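Local coordinates for protein beta-galactosidase/beta-glucuronidase (Faecalibacterium prausnitzii L2-6, PDB 6MVF) that binds flavin mononucleotide and, as a family 2 glycoside hydrolase of a human gut bacterium, probably hydrolyses beta-glucuronides, at residues 90-95 against 118-123; 72-77 against 131-136; 32-37 against 48-53. All coordinates share one frame; numbering follows the deposited sequence.

Interaction 1: residues 90-95 against 118-123; sequences YVEVLA and IFRADI
Antiparallel pairing joins 90-93 to the edge strand 119-122 in one sheet of the N-terminal sugar-binding domain, with V91 opposite A121 and V93 opposite F119 as hydrogen-bonded pairs. The sheet's two faces differ sharply. On the apolar one, V93 CB lies over one face of the F119 ring, 3.8 Å from its centroid in a CH-pi contact, and V91 CG1 meets I123 CG2 at 3.7 Å; strand 99-104 packs against this side. The polar face carries a salt bridge. E92 and R120 run side by side, and R120 NE points at E92 OE1 (2.6 Å, 177°), almost within the guanidinium plane and on the anti lone pair; R120 NH2 adds only a weak bond to the same oxygen. The Y90 ring leans over D122, whose CA sits 3.9 Å from the ring centroid; the carboxylate, 19° from the ring plane, is taken up by T124 OG1 and R88. Y90 OH bonds D176. The chemistry is consistent with a second-shell role: E92 probably steadies R120, whose guanidinium bonds L175 O and G180 O near the FMN-binding residues D174 and Y177, and whose side chain comes to about 7 Å from the bound FMN.

Interaction 2: residues 72-77 against 131-136; sequences VYSRTF and DNELTI
Six backbone hydrogen bonds, a pair at each of Y73-I136, R75-L134 and F77-N132, tie strands 72-77 and 131-136 together in antiparallel register, their axes 4.6 Å apart at the nearest point. The pair lies at the middle of the six-stranded sheet of a jelly-roll-like beta-sandwich, the usual form of the sugar-binding domain in family 2 glycosidases. Side chains alternate between its two faces. On the one that bears Y73, R75, L134 and I136, F77 packs on N132: N132 CB stands over one face of the F77 ring, 3.9 Å from the centroid, in a CH-pi contact. The ring gets there because CG of F77 falls between the backbone N and the carbonyl carbon (chi1 68°), which swings it back across the neighbouring strand, where CE1 also meets L134 CB at 3.7 Å. The amide of N132 is engaged beyond the pair, by R128 and N105. The opposite face is more polar. E133 bends at chi2 (-82°), folding its carboxylate back toward 72-77, and OE2 accepts a 3.0 Å hydrogen bond from T76 OG1, met on the anti side and somewhat out of the carboxylate plane. With an alanine at E133 the carboxylate is gone, and the T76 hydroxyl, left without its partner across the strands, would probably be freer to turn. Beside the E133 contact, T76 CG2 rests against the carboxylate carbon of D131, a residue whose charge is matched by K78; at the end near I136, V72 CG1 touches T135 CG2 at 3.7 Å. R75, instead of crossing the pair, doubles back to its own strand: its NE and NH2 take hold of T76 O side-on, with NE the nearer at 2.8 Å.

Interaction 3: residues 32-37 against 48-53; sequences EGWTLR and VTLPHT
W34 and V48 have the most surface buried by this contact, with L36 as the third main contributor. The two backbones form a single antiparallel hydrogen-bonded pair: V48 N reaches W34 O at 2.8 Å, and the return bond from W34 N to V48 O is longer, 3.3 Å. Beside these bonds, V48 CG2 lies 3.7 Å from W34 CB, joining the two side chains on the same face of the sheet. Beyond V48 the chain stops being a strand, yet it continues to use the tryptophan. L50 crosses one face of the indole obliquely, its CG 3.9 Å from the centroid of the five-membered ring in a CH-pi contact and its CD1 over the NE1-CE2 bond. W34 CG lies anti to its carbonyl carbon (chi1 -64°), an orientation that presents this face of the ring to L50 and brings an edge near V48 O. The indole N-H is used outside the pair, by L30 O, which, with the packing of L134 and I136 of strand 131-139, probably limits rotation of the ring. L36 extends the apolar patch in the other direction. Its CB faces V48 CG1 at 4.2 Å, and CD2 meets H52 at CE1. The imidazole is held from elsewhere, its ND1 hydrogen-bonded to Y73 OH, while within 48-53 V48 CB stands over one of its faces. A cis peptide bond precedes P51, within the bend that carries the chain from L50 to H52. The whole is a beta-sandwich edge: the short outermost strand 46-48 pairs with 34-37 at the rim of the six-stranded sheet, and the loop leaving it folds back so that L50 covers one face of W34 and H52 reaches L36.

Overall arrangement
All three contacts belong to one beta-sandwich, the sugar-binding domain. Interactions 2 and 3 share its six-stranded sheet, where strands 70-78 and 34-37 are neighbours; their centres are 11 Å apart, and V72 O and R37 N probably bond them directly. Interaction 1 lies in the other, four-stranded sheet, its centre 13 Å from interaction 2 and 17 Å from interaction 3. I123 CD1 meets F77 CZ at 3.6 Å, joining the two sheets across the core. Along the chain, interaction 3 closes first; interaction 2 then brackets interaction 1. Interaction 1 lies nearer the FMN site, and interactions 2 and 3 lie in the other sheet, away from the known flavin-binding residues.

Interaction 1: residues 90-95 against 118-123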
loop_
_atom_site.group_PDB
_atom_site.type_symbol
_atom_site.label_atom_id
_atom_site.label_comp_id
_atom_site.label_asym_id
_atom_site.label_seq_id
_atom_site.Cartn_x
_atom_site.Cartn_y
_atom_site.Cartn_z
ATOM N N TYR A 90 0.723 -31.482 -1.789
ATOM C CA TYR A 90 -0.703 -31.611 -2.031
ATOM C C TYR A 90 -1.109 -30.604 -3.095
ATOM O O TYR A 90 -0.615 -29.474 -3.103
ATOM C CB TYR A 90 -1.513 -31.365 -0.745
ATOM C CG TYR A 90 -1.620 -32.541 0.209
ATOM C CD1 TYR A 90 -0.574 -32.880 1.075
ATOM C CD2 TYR A 90 -2.789 -33.289 0.276
ATOM C CE1 TYR A 90 -0.696 -33.966 1.960
ATOM C CE2 TYR A 90 -2.922 -34.357 1.163
ATOM C CZ TYR A 90 -1.885 -34.696 1.996
ATOM O OH TYR A 90 -2.051 -35.769 2.851
ATOM N N VAL A 91 -1.998 -31.007 -3.998
ATOM C CA VAL A 91 -2.663 -30.058 -4.887
ATOM C C VAL A 91 -4.049 -29.799 -4.322
ATOM O O VAL A 91 -4.733 -30.726 -3.876
ATOM C CB VAL A 91 -2.725 -30.539 -6.354
ATOM C CG1 VAL A 91 -3.397 -31.878 -6.471
ATOM C CG2 VAL A 91 -3.469 -29.539 -7.183
ATOM N N GLU A 92 -4.441 -28.526 -4.290
ATOM C CA GLU A 92 -5.726 -28.102 -3.750
ATOM C C GLU A 92 -6.483 -27.352 -4.841
ATOM O O GLU A 92 -6.057 -26.277 -5.271
ATOM C CB GLU A 92 -5.517 -27.238 -2.513
ATOM C CG GLU A 92 -6.737 -26.498 -2.033
ATOM C CD GLU A 92 -6.464 -25.709 -0.759
ATOM O OE1 GLU A 92 -6.602 -26.301 0.349
ATOM O OE2 GLU A 92 -6.102 -24.503 -0.867
ATOM N N VAL A 93 -7.593 -27.935 -5.302
ATOM C CA VAL A 93 -8.515 -27.299 -6.243
ATOM C C VAL A 93 -9.648 -26.679 -5.435
ATOM O O VAL A 93 -10.308 -27.375 -4.652
ATOM C CB VAL A 93 -9.065 -28.309 -7.263
ATOM C CG1 VAL A 93 -10.072 -27.636 -8.198
ATOM C CG2 VAL A 93 -7.925 -28.970 -8.052
ATOM N N LEU A 94 -9.884 -25.377 -5.610
ATOM C CA LEU A 94 -10.879 -24.719 -4.761
ATOM C C LEU A 94 -12.297 -24.902 -5.286
ATOM O O LEU A 94 -13.249 -24.674 -4.529
ATOM C CB LEU A 94 -10.557 -23.223 -4.592
ATOM C CG LEU A 94 -9.205 -22.930 -3.915
ATOM C CD1 LEU A 94 -8.807 -21.435 -3.971
ATOM C CD2 LEU A 94 -9.171 -23.462 -2.490
ATOM N N ALA A 95 -12.436 -25.307 -6.556
ATOM C CA ALA A 95 -13.685 -25.738 -7.178
ATOM C C ALA A 95 -13.429 -26.128 -8.634
ATOM O O ALA A 95 -12.649 -25.482 -9.344
ATOM C CB ALA A 95 -14.776 -24.654 -7.100
ATOM N N ILE A 118 -14.071 -27.487 -2.265
ATOM C CA ILE A 118 -12.635 -27.721 -2.311
ATOM C C ILE A 118 -12.382 -29.219 -2.291
ATOM O O ILE A 118 -13.060 -29.976 -1.581
ATOM C CB ILE A 118 -11.957 -27.019 -1.115
ATOM C CG1 ILE A 118 -12.144 -25.510 -1.194
ATOM C CG2 ILE A 118 -10.470 -27.349 -1.004
ATOM C CD1 ILE A 118 -11.968 -24.820 0.138
ATOM N N PHE A 119 -11.417 -29.668 -3.083
ATOM C CA PHE A 119 -10.932 -31.030 -2.919
ATOM C C PHE A 119 -9.420 -31.025 -3.088
ATOM O O PHE A 119 -8.866 -30.159 -3.781
ATOM C CB PHE A 119 -11.624 -31.997 -3.883
ATOM C CG PHE A 119 -11.426 -31.663 -5.322
ATOM C CD1 PHE A 119 -12.272 -30.773 -5.966
ATOM C CD2 PHE A 119 -10.408 -32.260 -6.051
ATOM C CE1 PHE A 119 -12.091 -30.484 -7.315
ATOM C CE2 PHE A 119 -10.220 -31.965 -7.382
ATOM C CZ PHE A 119 -11.055 -31.085 -8.016
ATOM N N ARG A 120 -8.757 -31.963 -2.398
ATOM C CA ARG A 120 -7.296 -32.031 -2.369
ATOM C C ARG A 120 -6.820 -33.429 -2.730
ATOM O O ARG A 120 -7.589 -34.398 -2.724
ATOM C CB ARG A 120 -6.723 -31.647 -0.999
ATOM C CG ARG A 120 -7.237 -30.347 -0.476
ATOM C CD ARG A 120 -6.414 -29.861 0.688
ATOM N NE ARG A 120 -7.053 -28.715 1.329
ATOM C CZ ARG A 120 -7.828 -28.794 2.407
ATOM N NH1 ARG A 120 -8.058 -29.973 2.999
ATOM N NH2 ARG A 120 -8.363 -27.684 2.895
ATOM N N ALA A 121 -5.520 -33.520 -3.019
ATOM C CA ALA A 121 -4.886 -34.778 -3.400
ATOM C C ALA A 121 -3.418 -34.771 -2.987
ATOM O O ALA A 121 -2.693 -33.815 -3.286
ATOM C CB ALA A 121 -5.013 -35.018 -4.908
ATOM N N ASP A 122 -2.990 -35.828 -2.291
ATOM C CA ASP A 122 -1.589 -36.023 -1.915
ATOM C C ASP A 122 -0.817 -36.486 -3.156
ATOM O O ASP A 122 -0.872 -37.647 -3.545
ATOM C CB ASP A 122 -1.505 -37.021 -0.763
ATOM C CG ASP A 122 -0.075 -37.258 -0.258
ATOM O OD1 ASP A 122 0.889 -36.708 -0.834
ATOM O OD2 ASP A 122 0.078 -38.009 0.742
ATOM N N ILE A 123 -0.088 -35.581 -3.796
ATOM C CA ILE A 123 0.647 -35.921 -5.004
ATOM C C ILE A 123 2.135 -36.101 -4.724
ATOM O O ILE A 123 2.941 -36.017 -5.644
ATOM C CB ILE A 123 0.423 -34.887 -6.115
ATOM C CG1 ILE A 123 1.019 -33.543 -5.709
ATOM C CG2 ILE A 123 -1.057 -34.737 -6.395
ATOM C CD1 ILE A 123 1.308 -32.643 -6.868
#

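Interaction 2: residues 72-77 against 131-136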
loop_
_atom_site.group_PDB
_atom_site.type_symbol
_atom_site.label_atom_id
_atom_site.label_comp_id
_atom_site.label_asym_id
_atom_site.label_seq_id
_atom_site.Cartn_x
_atom_site.Cartn_y
_atom_site.Cartn_z
ATOM N N VAL A 72 -9.570 -29.465 -20.738
ATOM C CA VAL A 72 -8.369 -29.927 -20.056
ATOM C C VAL A 72 -7.474 -28.722 -19.819
ATOM O O VAL A 72 -7.071 -28.038 -20.772
ATOM C CB VAL A 72 -7.629 -31.005 -20.864
ATOM C CG1 VAL A 72 -6.357 -31.449 -20.142
ATOM C CG2 VAL A 72 -8.533 -32.178 -21.072
ATOM N N TYR A 73 -7.185 -28.455 -18.550
ATOM C CA TYR A 73 -6.216 -27.447 -18.140
ATOM C C TYR A 73 -4.903 -28.155 -17.851
ATOM O O TYR A 73 -4.897 -29.265 -17.314
ATOM C CB TYR A 73 -6.667 -26.684 -16.873
ATOM C CG TYR A 73 -7.958 -25.854 -16.956
ATOM C CD1 TYR A 73 -9.212 -26.432 -16.749
ATOM C CD2 TYR A 73 -7.905 -24.486 -17.192
ATOM C CE1 TYR A 73 -10.374 -25.678 -16.799
ATOM C CE2 TYR A 73 -9.057 -23.721 -17.247
ATOM C CZ TYR A 73 -10.297 -24.320 -17.053
ATOM O OH TYR A 73 -11.438 -23.531 -17.111
ATOM N N SER A 74 -3.789 -27.509 -18.185
ATOM C CA SER A 74 -2.499 -28.075 -17.823
ATOM C C SER A 74 -1.476 -26.964 -17.677
ATOM O O SER A 74 -1.551 -25.938 -18.360
ATOM C CB SER A 74 -2.011 -29.111 -18.845
ATOM O OG SER A 74 -1.603 -28.473 -20.034
ATOM N N ARG A 75 -0.522 -27.185 -16.773
ATOM C CA ARG A 75 0.579 -26.260 -16.533
ATOM C C ARG A 75 1.729 -27.029 -15.905
ATOM O O ARG A 75 1.595 -28.200 -15.543
ATOM C CB ARG A 75 0.159 -25.096 -15.631
ATOM C CG ARG A 75 0.027 -25.458 -14.167
ATOM C CD ARG A 75 0.071 -24.198 -13.322
ATOM N NE ARG A 75 1.426 -23.943 -12.846
ATOM C CZ ARG A 75 1.813 -22.836 -12.223
ATOM N NH1 ARG A 75 0.962 -21.853 -11.996
ATOM N NH2 ARG A 75 3.063 -22.716 -11.829
ATOM N N THR A 76 2.864 -26.345 -15.760
ATOM C CA THR A 76 4.067 -26.903 -15.156
ATOM C C THR A 76 4.293 -26.297 -13.772
ATOM O O THR A 76 3.876 -25.170 -13.502
ATOM C CB THR A 76 5.257 -26.664 -16.083
ATOM O OG1 THR A 76 5.076 -27.482 -17.240
ATOM C CG2 THR A 76 6.595 -27.017 -15.421
ATOM N N PHE A 77 4.897 -27.073 -12.869
ATOM C CA PHE A 77 5.213 -26.563 -11.538
ATOM C C PHE A 77 6.487 -27.219 -11.022
ATOM O O PHE A 77 6.846 -28.327 -11.432
ATOM C CB PHE A 77 4.046 -26.756 -10.542
ATOM C CG PHE A 77 3.754 -28.194 -10.167
ATOM C CD1 PHE A 77 2.908 -28.980 -10.933
ATOM C CD2 PHE A 77 4.281 -28.745 -9.009
ATOM C CE1 PHE A 77 2.616 -30.294 -10.560
ATOM C CE2 PHE A 77 3.986 -30.068 -8.642
ATOM C CZ PHE A 77 3.154 -30.829 -9.413
ATOM N N ASP A 131 10.843 -29.559 -12.803
ATOM C CA ASP A 131 9.532 -29.370 -13.401
ATOM C C ASP A 131 8.690 -30.633 -13.281
ATOM O O ASP A 131 9.200 -31.752 -13.376
ATOM C CB ASP A 131 9.680 -28.965 -14.865
ATOM C CG ASP A 131 10.165 -27.532 -15.032
ATOM O OD1 ASP A 131 10.253 -26.811 -14.015
ATOM O OD2 ASP A 131 10.458 -27.124 -16.181
ATOM N N ASN A 132 7.396 -30.439 -13.030
ATOM C CA ASN A 132 6.387 -31.486 -13.100
ATOM C C ASN A 132 5.255 -30.970 -13.978
ATOM O O ASN A 132 5.169 -29.773 -14.252
ATOM C CB ASN A 132 5.861 -31.879 -11.700
ATOM C CG ASN A 132 6.936 -32.480 -10.813
ATOM O OD1 ASN A 132 6.916 -33.677 -10.505
ATOM N ND2 ASN A 132 7.889 -31.651 -10.395
ATOM N N GLU A 133 4.386 -31.869 -14.435
ATOM C CA GLU A 133 3.205 -31.471 -15.200
ATOM C C GLU A 133 1.927 -31.774 -14.422
ATOM O O GLU A 133 1.747 -32.882 -13.904
ATOM C CB GLU A 133 3.172 -32.151 -16.569
ATOM C CG GLU A 133 3.645 -31.228 -17.706
ATOM C CD GLU A 133 2.551 -30.265 -18.216
ATOM O OE1 GLU A 133 1.367 -30.677 -18.321
ATOM O OE2 GLU A 133 2.880 -29.091 -18.527
ATOM N N LEU A 134 1.052 -30.778 -14.341
ATOM C CA LEU A 134 -0.236 -30.874 -13.667
ATOM C C LEU A 134 -1.350 -30.785 -14.705
ATOM O O LEU A 134 -1.391 -29.830 -15.496
ATOM C CB LEU A 134 -0.375 -29.758 -12.626
ATOM C CG LEU A 134 -1.674 -29.552 -11.849
ATOM C CD1 LEU A 134 -2.010 -30.807 -11.113
ATOM C CD2 LEU A 134 -1.544 -28.378 -10.869
ATOM N N THR A 135 -2.245 -31.781 -14.698
ATOM C CA THR A 135 -3.330 -31.899 -15.675
ATOM C C THR A 135 -4.651 -32.052 -14.935
ATOM O O THR A 135 -4.797 -32.965 -14.116
ATOM C CB THR A 135 -3.095 -33.097 -16.610
ATOM O OG1 THR A 135 -1.834 -32.941 -17.278
ATOM C CG2 THR A 135 -4.188 -33.203 -17.657
ATOM N N ILE A 136 -5.609 -31.165 -15.209
ATOM C CA ILE A 136 -6.941 -31.229 -14.602
ATOM C C ILE A 136 -7.982 -31.279 -15.718
ATOM O O ILE A 136 -8.223 -30.278 -16.407
ATOM C CB ILE A 136 -7.216 -30.052 -13.659
ATOM C CG1 ILE A 136 -6.101 -29.915 -12.620
ATOM C CG2 ILE A 136 -8.575 -30.241 -12.969
ATOM C CD1 ILE A 136 -6.018 -28.533 -11.959
#

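Interaction 3: residues 32-37 against 48-53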
loop_
_atom_site.group_PDB
_atom_site.type_symbol
_atom_site.label_atom_id
_atom_site.label_comp_id
_atom_site.label_asym_id
_atom_site.label_seq_id
_atom_site.Cartn_x
_atom_site.Cartn_y
_atom_site.Cartn_z
ATOM N N GLU A 32 -1.420 -19.134 -12.408
ATOM C CA GLU A 32 -0.857 -18.643 -13.655
ATOM C C GLU A 32 -0.363 -19.781 -14.541
ATOM O O GLU A 32 -0.090 -20.888 -14.077
ATOM C CB GLU A 32 0.293 -17.679 -13.372
ATOM C CG GLU A 32 -0.168 -16.354 -12.825
ATOM C CD GLU A 32 0.848 -15.739 -11.892
ATOM O OE1 GLU A 32 1.734 -16.484 -11.397
ATOM O OE2 GLU A 32 0.758 -14.510 -11.654
ATOM N N GLY A 33 -0.262 -19.491 -15.836
ATOM C CA GLY A 33 0.488 -20.343 -16.745
ATOM C C GLY A 33 -0.213 -21.580 -17.267
ATOM O O GLY A 33 0.430 -22.619 -17.464
ATOM N N TRP A 34 -1.509 -21.496 -17.528
ATOM C CA TRP A 34 -2.287 -22.655 -17.923
ATOM C C TRP A 34 -2.596 -22.592 -19.410
ATOM O O TRP A 34 -2.810 -21.513 -19.976
ATOM C CB TRP A 34 -3.610 -22.750 -17.139
ATOM C CG TRP A 34 -3.447 -22.946 -15.669
ATOM C CD1 TRP A 34 -3.227 -21.975 -14.728
ATOM C CD2 TRP A 34 -3.500 -24.189 -14.956
ATOM N NE1 TRP A 34 -3.143 -22.540 -13.480
ATOM C CE2 TRP A 34 -3.311 -23.896 -13.591
ATOM C CE3 TRP A 34 -3.702 -25.517 -15.339
ATOM C CZ2 TRP A 34 -3.315 -24.885 -12.608
ATOM C CZ3 TRP A 34 -3.702 -26.502 -14.360
ATOM C CH2 TRP A 34 -3.511 -26.180 -13.013
ATOM N N THR A 35 -2.635 -23.763 -20.030
ATOM C CA THR A 35 -3.219 -23.922 -21.348
ATOM C C THR A 35 -4.502 -24.717 -21.217
ATOM O O THR A 35 -4.520 -25.766 -20.561
ATOM C CB THR A 35 -2.252 -24.622 -22.294
ATOM O OG1 THR A 35 -1.021 -23.914 -22.265
ATOM C CG2 THR A 35 -2.793 -24.601 -23.713
ATOM N N LEU A 36 -5.571 -24.200 -21.813
ATOM C CA LEU A 36 -6.856 -24.882 -21.873
ATOM C C LEU A 36 -7.040 -25.461 -23.268
ATOM O O LEU A 36 -7.077 -24.711 -24.248
ATOM C CB LEU A 36 -7.997 -23.923 -21.552
ATOM C CG LEU A 36 -9.387 -24.534 -21.638
ATOM C CD1 LEU A 36 -9.488 -25.706 -20.688
ATOM C CD2 LEU A 36 -10.418 -23.498 -21.308
ATOM N N ARG A 37 -7.138 -26.785 -23.355
ATOM C CA ARG A 37 -7.480 -27.471 -24.595
ATOM C C ARG A 37 -8.870 -28.081 -24.479
ATOM O O ARG A 37 -9.385 -28.312 -23.378
ATOM C CB ARG A 37 -6.464 -28.567 -24.943
ATOM C CG ARG A 37 -5.074 -28.058 -25.198
ATOM C CD ARG A 37 -4.110 -29.201 -25.392
ATOM N NE ARG A 37 -2.774 -28.713 -25.694
ATOM C CZ ARG A 37 -1.789 -28.647 -24.810
ATOM N NH1 ARG A 37 -1.999 -29.049 -23.570
ATOM N NH2 ARG A 37 -0.599 -28.177 -25.159
ATOM N N VAL A 48 -4.531 -19.349 -20.394
ATOM C CA VAL A 48 -5.505 -18.747 -19.495
ATOM C C VAL A 48 -4.852 -18.582 -18.134
ATOM O O VAL A 48 -3.917 -19.302 -17.775
ATOM C CB VAL A 48 -6.793 -19.605 -19.357
ATOM C CG1 VAL A 48 -7.481 -19.816 -20.719
ATOM C CG2 VAL A 48 -6.481 -20.948 -18.682
ATOM N N THR A 49 -5.374 -17.633 -17.365
ATOM C CA THR A 49 -5.035 -17.501 -15.957
ATOM C C THR A 49 -6.272 -17.795 -15.112
ATOM O O THR A 49 -7.383 -17.402 -15.473
ATOM C CB THR A 49 -4.477 -16.104 -15.681
ATOM O OG1 THR A 49 -3.238 -15.951 -16.392
ATOM C CG2 THR A 49 -4.216 -15.903 -14.203
ATOM N N LEU A 50 -6.085 -18.541 -14.009
ATOM C CA LEU A 50 -7.179 -18.815 -13.073
ATOM C C LEU A 50 -7.395 -17.634 -12.125
ATOM O O LEU A 50 -6.437 -16.945 -11.759
ATOM C CB LEU A 50 -6.884 -20.059 -12.246
ATOM C CG LEU A 50 -6.477 -21.306 -13.015
ATOM C CD1 LEU A 50 -6.388 -22.481 -12.045
ATOM C CD2 LEU A 50 -7.447 -21.561 -14.176
ATOM N N PRO A 51 -8.645 -17.395 -11.671
ATOM C CA PRO A 51 -9.921 -18.091 -11.916
ATOM C C PRO A 51 -10.399 -18.065 -13.342
ATOM O O PRO A 51 -10.275 -17.043 -14.002
ATOM C CB PRO A 51 -10.925 -17.326 -11.032
ATOM C CG PRO A 51 -10.237 -16.078 -10.637
ATOM C CD PRO A 51 -8.784 -16.410 -10.584
ATOM N N HIS A 52 -10.979 -19.171 -13.803
ATOM C CA HIS A 52 -11.354 -19.256 -15.202
ATOM C C HIS A 52 -12.589 -20.117 -15.404
ATOM O O HIS A 52 -12.768 -21.153 -14.758
ATOM C CB HIS A 52 -10.206 -19.818 -16.048
ATOM C CG HIS A 52 -10.556 -19.943 -17.492
ATOM N ND1 HIS A 52 -11.044 -21.110 -18.038
ATOM C CD2 HIS A 52 -10.549 -19.028 -18.493
ATOM C CE1 HIS A 52 -11.302 -20.914 -19.319
ATOM N NE2 HIS A 52 -11.010 -19.660 -19.620
ATOM N N THR A 53 -13.432 -19.678 -16.320
ATOM C CA THR A 53 -14.467 -20.528 -16.878
ATOM C C THR A 53 -14.516 -20.296 -18.375
ATOM O O THR A 53 -14.354 -19.165 -18.836
ATOM C CB THR A 53 -15.848 -20.252 -16.282
ATOM O OG1 THR A 53 -16.821 -21.017 -17.009
ATOM C CG2 THR A 53 -16.191 -18.755 -16.346
#